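PDB 3MYR: hydrogenase (NiFe) small subunit HydA from Allochromatium vinosum, which serves as the electron-transfer subunit of a heterodimeric [NiFe] hydrogenase, its iron-sulfur clusters relaying electrons between the active site of the large subunit and outside partners. Local coordinates for the interface of chains A and B. Numbering follows the deposited sequence. Chains: chain A, Hydrogenase (NiFe) small subunit HydA; chain B, Nickel-dependent hydrogenase large subunit.

Contact 1: the interface of chains A and B. Residues chain A 43, 45-49, 53; chain B 11-12, 166.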
# COMPACT_ATOMS: atom_id res chain seq x y z
N HIS A 43 7.71 -11.71 -2.36
CA HIS A 43 7.75 -10.67 -3.42
C HIS A 43 8.01 -9.30 -2.90
O HIS A 43 8.65 -8.50 -3.59
CB HIS A 43 6.41 -10.53 -4.19
CG HIS A 43 6.20 -11.54 -5.26
ND1 HIS A 43 5.16 -11.46 -6.17
CD2 HIS A 43 6.87 -12.69 -5.56
CE1 HIS A 43 5.18 -12.51 -6.98
NE2 HIS A 43 6.21 -13.27 -6.63
N LEU A 45 9.76 -8.27 -0.46
CA LEU A 45 11.07 -8.05 0.18
C LEU A 45 12.30 -8.57 -0.57
O LEU A 45 13.41 -8.19 -0.22
CB LEU A 45 11.09 -8.63 1.59
CG LEU A 45 10.08 -7.95 2.56
CD1 LEU A 45 10.09 -8.73 3.85
CD2 LEU A 45 10.46 -6.49 2.85
N GLN A 46 12.08 -9.49 -1.49
CA GLN A 46 13.14 -10.24 -2.23
C GLN A 46 14.16 -9.30 -2.87
O GLN A 46 13.75 -8.36 -3.54
CB GLN A 46 12.46 -11.06 -3.33
CG GLN A 46 13.28 -12.30 -3.72
CD GLN A 46 13.15 -13.40 -2.70
OE1 GLN A 46 12.19 -13.41 -1.93
NE2 GLN A 46 14.09 -14.36 -2.68
N ALA A 47 15.47 -9.51 -2.61
CA ALA A 47 16.49 -8.70 -3.33
C ALA A 47 16.37 -8.88 -4.85
O ALA A 47 16.33 -7.91 -5.61
CB ALA A 47 17.86 -9.06 -2.91
N ALA A 48 16.32 -10.15 -5.27
CA ALA A 48 16.37 -10.54 -6.67
C ALA A 48 14.95 -10.43 -7.26
O ALA A 48 13.96 -10.59 -6.54
CB ALA A 48 16.84 -11.99 -6.75
N SER A 49 14.88 -10.16 -8.57
CA SER A 49 13.64 -10.14 -9.33
C SER A 49 13.64 -11.27 -10.37
O SER A 49 14.67 -11.94 -10.58
CB SER A 49 13.59 -8.82 -10.10
OG SER A 49 12.91 -7.77 -9.36
N ALA A 53 14.53 -14.71 -8.61
CA ALA A 53 13.54 -14.84 -7.54
C ALA A 53 12.79 -16.18 -7.66
O ALA A 53 12.65 -16.88 -6.66
CB ALA A 53 12.56 -13.66 -7.55
N THR B 11 10.14 -7.64 -8.07
CA THR B 11 9.93 -7.72 -6.63
C THR B 11 10.23 -6.36 -5.96
O THR B 11 10.64 -5.41 -6.61
CB THR B 11 10.83 -8.80 -6.03
OG1 THR B 11 12.20 -8.47 -6.34
CG2 THR B 11 10.48 -10.21 -6.68
N ARG B 12 10.03 -6.29 -4.65
CA ARG B 12 10.19 -5.04 -3.94
C ARG B 12 9.34 -3.94 -4.53
O ARG B 12 9.77 -2.79 -4.64
CB ARG B 12 11.67 -4.66 -3.82
CG ARG B 12 12.26 -5.46 -2.64
CD ARG B 12 13.75 -5.16 -2.42
NE ARG B 12 14.57 -5.53 -3.59
CZ ARG B 12 15.27 -4.69 -4.36
NH1 ARG B 12 15.26 -3.36 -4.18
NH2 ARG B 12 16.06 -5.17 -5.31
N ILE B 166 15.76 -13.88 1.67
CA ILE B 166 15.38 -12.89 0.69
C ILE B 166 16.61 -12.27 -0.00
O ILE B 166 16.45 -11.48 -0.94
CB ILE B 166 14.55 -11.72 1.34
CG1 ILE B 166 15.39 -10.99 2.38
CG2 ILE B 166 13.21 -12.28 1.94
CD1 ILE B 166 14.73 -9.67 2.97
O HOH W 1 16.77 -12.35 -3.43
O HOH W 2 13.99 -6.83 -7.00

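Contact 2: the interface of chains A and B. Residues chain A 19, 22-23; chain B 62-63, 102, 106, 198, 212-213.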
# COMPACT_ATOMS: atom_id res chain seq x y z
N GLU A 19 1.78 -6.26 5.26
CA GLU A 19 2.04 -5.06 6.06
C GLU A 19 1.74 -5.42 7.49
O GLU A 19 2.46 -5.02 8.37
CB GLU A 19 1.19 -3.84 5.64
CG GLU A 19 1.66 -3.32 4.29
CD GLU A 19 2.88 -2.39 4.38
OE1 GLU A 19 3.31 -1.96 3.29
OE2 GLU A 19 3.38 -2.00 5.46
N THR A 22 4.52 -7.14 9.20
CA THR A 22 5.63 -6.21 9.59
C THR A 22 5.28 -5.35 10.80
O THR A 22 6.17 -4.83 11.46
CB THR A 22 6.06 -5.19 8.46
OG1 THR A 22 5.05 -4.18 8.37
CG2 THR A 22 6.24 -5.88 7.12
N ARG A 23 3.98 -5.26 11.14
CA ARG A 23 3.64 -4.49 12.36
C ARG A 23 3.91 -5.20 13.68
O ARG A 23 3.94 -4.55 14.74
CB ARG A 23 2.16 -4.02 12.37
CG ARG A 23 1.77 -3.17 11.13
CD ARG A 23 2.56 -1.84 10.98
NE ARG A 23 1.90 -1.14 9.87
CZ ARG A 23 2.16 -1.27 8.58
NH1 ARG A 23 3.32 -1.79 8.13
NH2 ARG A 23 1.25 -0.79 7.72
N GLY B 62 -3.25 -2.38 0.65
CA GLY B 62 -2.90 -2.22 2.03
C GLY B 62 -1.52 -1.60 2.27
O GLY B 62 -1.09 -1.45 3.43
N VAL B 63 -0.80 -1.25 1.20
CA VAL B 63 0.48 -0.52 1.39
C VAL B 63 0.13 0.96 1.47
O VAL B 63 0.42 1.60 2.47
CB VAL B 63 1.46 -0.73 0.21
CG1 VAL B 63 2.73 0.18 0.41
CG2 VAL B 63 1.87 -2.15 0.22
N HIS B 102 5.08 7.06 6.99
CA HIS B 102 5.26 5.64 7.16
C HIS B 102 5.63 5.04 5.81
O HIS B 102 6.55 4.26 5.70
CB HIS B 102 3.92 5.02 7.67
CG HIS B 102 3.99 3.54 7.87
ND1 HIS B 102 3.73 2.64 6.85
CD2 HIS B 102 4.34 2.80 8.95
CE1 HIS B 102 3.86 1.41 7.33
NE2 HIS B 102 4.27 1.49 8.59
N MET B 106 9.38 3.43 4.51
CA MET B 106 9.53 1.98 4.22
C MET B 106 9.80 1.80 2.74
O MET B 106 10.50 0.86 2.39
CB MET B 106 8.21 1.20 4.50
CG MET B 106 7.94 1.11 6.06
SD MET B 106 6.51 -0.06 6.31
CE MET B 106 7.17 -1.71 5.96
N GLN B 198 8.78 1.86 12.05
CA GLN B 198 7.51 1.89 11.29
C GLN B 198 6.35 1.28 12.08
O GLN B 198 5.24 1.76 12.01
CB GLN B 198 7.64 1.29 9.89
CG GLN B 198 8.00 -0.20 9.78
CD GLN B 198 6.86 -1.14 10.09
OE1 GLN B 198 5.65 -0.83 9.89
NE2 GLN B 198 7.23 -2.29 10.59
N ASN B 212 -4.25 -0.58 12.05
CA ASN B 212 -3.44 -0.36 10.85
C ASN B 212 -2.72 -1.68 10.59
O ASN B 212 -2.09 -2.17 11.50
CB ASN B 212 -2.36 0.77 11.10
CG ASN B 212 -1.41 0.96 9.87
OD1 ASN B 212 -1.44 1.99 9.14
ND2 ASN B 212 -0.62 -0.04 9.61
N PRO B 213 -2.80 -2.22 9.37
CA PRO B 213 -3.45 -1.59 8.20
C PRO B 213 -5.00 -1.47 8.25
O PRO B 213 -5.68 -2.14 9.05
CB PRO B 213 -3.03 -2.50 7.02
CG PRO B 213 -1.70 -3.26 7.55
CD PRO B 213 -2.12 -3.48 8.99
O HOH W 3 0.92 -0.03 5.07

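Contact 1: the interface of chains A and B
B:Thr11 and B:Arg12 lie against the loop A:43-49 of the small subunit, and B:Ile166 meets the same loop beside A:Gln46. Backbone bonds set the register: B:Arg12 N donates to A:His43 O at 2.8 Å, and A:Ala47 N to B:Ile166 O. Side-chain bonds go mostly to loop carbonyls. The guanidinium of B:Arg12 turns at a bend in its chain (chi3 -62°) and presents its edge to two successive carbonyls. B:Arg12 NE donates to A:Gln46 O at 2.9 Å, tilted from that carbonyl plane, while B:Arg12 NH2 reaches A:Ala47 O at 2.8 Å on a lone pair, in a nearly straight bond (177° at H). Both acceptors lie close to the guanidinium plane, which fixes its rotation. The hydroxyl OG1 of B:Thr11, turned between its own backbone N and carbonyl carbon (chi1 58°), sits over two carbonyls, 2.8 Å from A:Ala48 O and 3.2 Å from A:Gln46 O. One hydrogen cannot fully serve both, so they may share it. At A:Gln46 O the hydroxyl and B:Arg12 NE arrive on opposite faces. A:Ser49 OG takes B:Thr11 N at 3.1 Å and also bonds to the hydroxyl. Water adds links: water 2 joins A:Ala47 O, A:Ser49 OG and B:Thr11 OG1; water 1 connects A:Ala48 N to B:Ile166 O. Apolar contact is lighter, with B:Ile166 CD1 4.0 Å from A:Leu45 CB and its CA beside the amide of A:Gln46. Together these contacts anchor the small-subunit loop on the large subunit within the heterodimer.

Contact 2: the interface of chains A and B
A:Arg23, at the end of helix 16-23, pushes its guanidinium into the large subunit between B:His102, B:Gln198 and B:Asn212. From CB the chain sends CG anti to the carbonyl carbon and bends at the next bond (chi2 -62°), which turns the tip back towards A:Glu19 on the same helix. CG skirts the backbone O of B:Asn212, and A:Arg23 CD packs 3.4 Å from B:Gln198 OE1. A:Arg23 NE and A:Arg23 NH2 both lie 2.8 Å from B:Asn212 ND2; as modelled this sets donors against a donor, so the amide is perhaps turned the wrong way round, and the pairing is doubtful. A:Arg23 CZ meets B:His102 CE1 at 3.4 Å: the imidazole tip comes over one guanidinium face, the two planes 65° apart. A:Arg23 NH1 makes a salt bridge of 2.7 Å with A:Glu19 OE2, in the guanidinium plane and nearly along the C-O axis of the carboxylate; its bond to B:Gln198 OE1 is weak. That same amide oxygen accepts B:His102 NE2 on a lone pair, which is likely to help fix the turn of the ring, while B:Gln198 NE2 donates to A:Thr22 O at 2.9 Å from above the carbonyl plane. The other carboxylate oxygen, A:Glu19 OE1, lies 3.4 Å from B:Val63 CG2, and OE2 sits near the thioether of B:Met106. A leucine in place of A:Arg23 would probably leave the A:Glu19 carboxylate without its charge mate among these apolar groups and deprive the imidazole tip of its flat partner. The helix carries a cysteine of the first [4Fe-4S] cluster, and B:Gly62 and B:Val63 lie between the active-site cysteines B:Cys61 and B:Cys64. At the tip, A:Arg23 NH2 holds water 3 at 2.8 Å, and this water also bonds to the backbone oxygens of B:Gly62 and B:Val63.

Contact 1 and contact 2 belong to one interface of the heterodimer, the centres of their C-alpha atoms about 18 Å apart, and they have no residue in common. On the small subunit, contact 1 uses the loop leading into helix 50-63 and the first turn of that helix, contact 2 helix 16-23. On the large subunit, contact 1 draws on a loop near the N-terminus and the 3-10 helix 165-167, contact 2 on helices 86-112 and 181-201 and the loops with B:Gly62-B:Val63 and B:Asn212-B:Pro213. Jointly they are likely to hold the cluster-bearing subunit in a fixed orientation, which would suit electron transfer between clusters and active site.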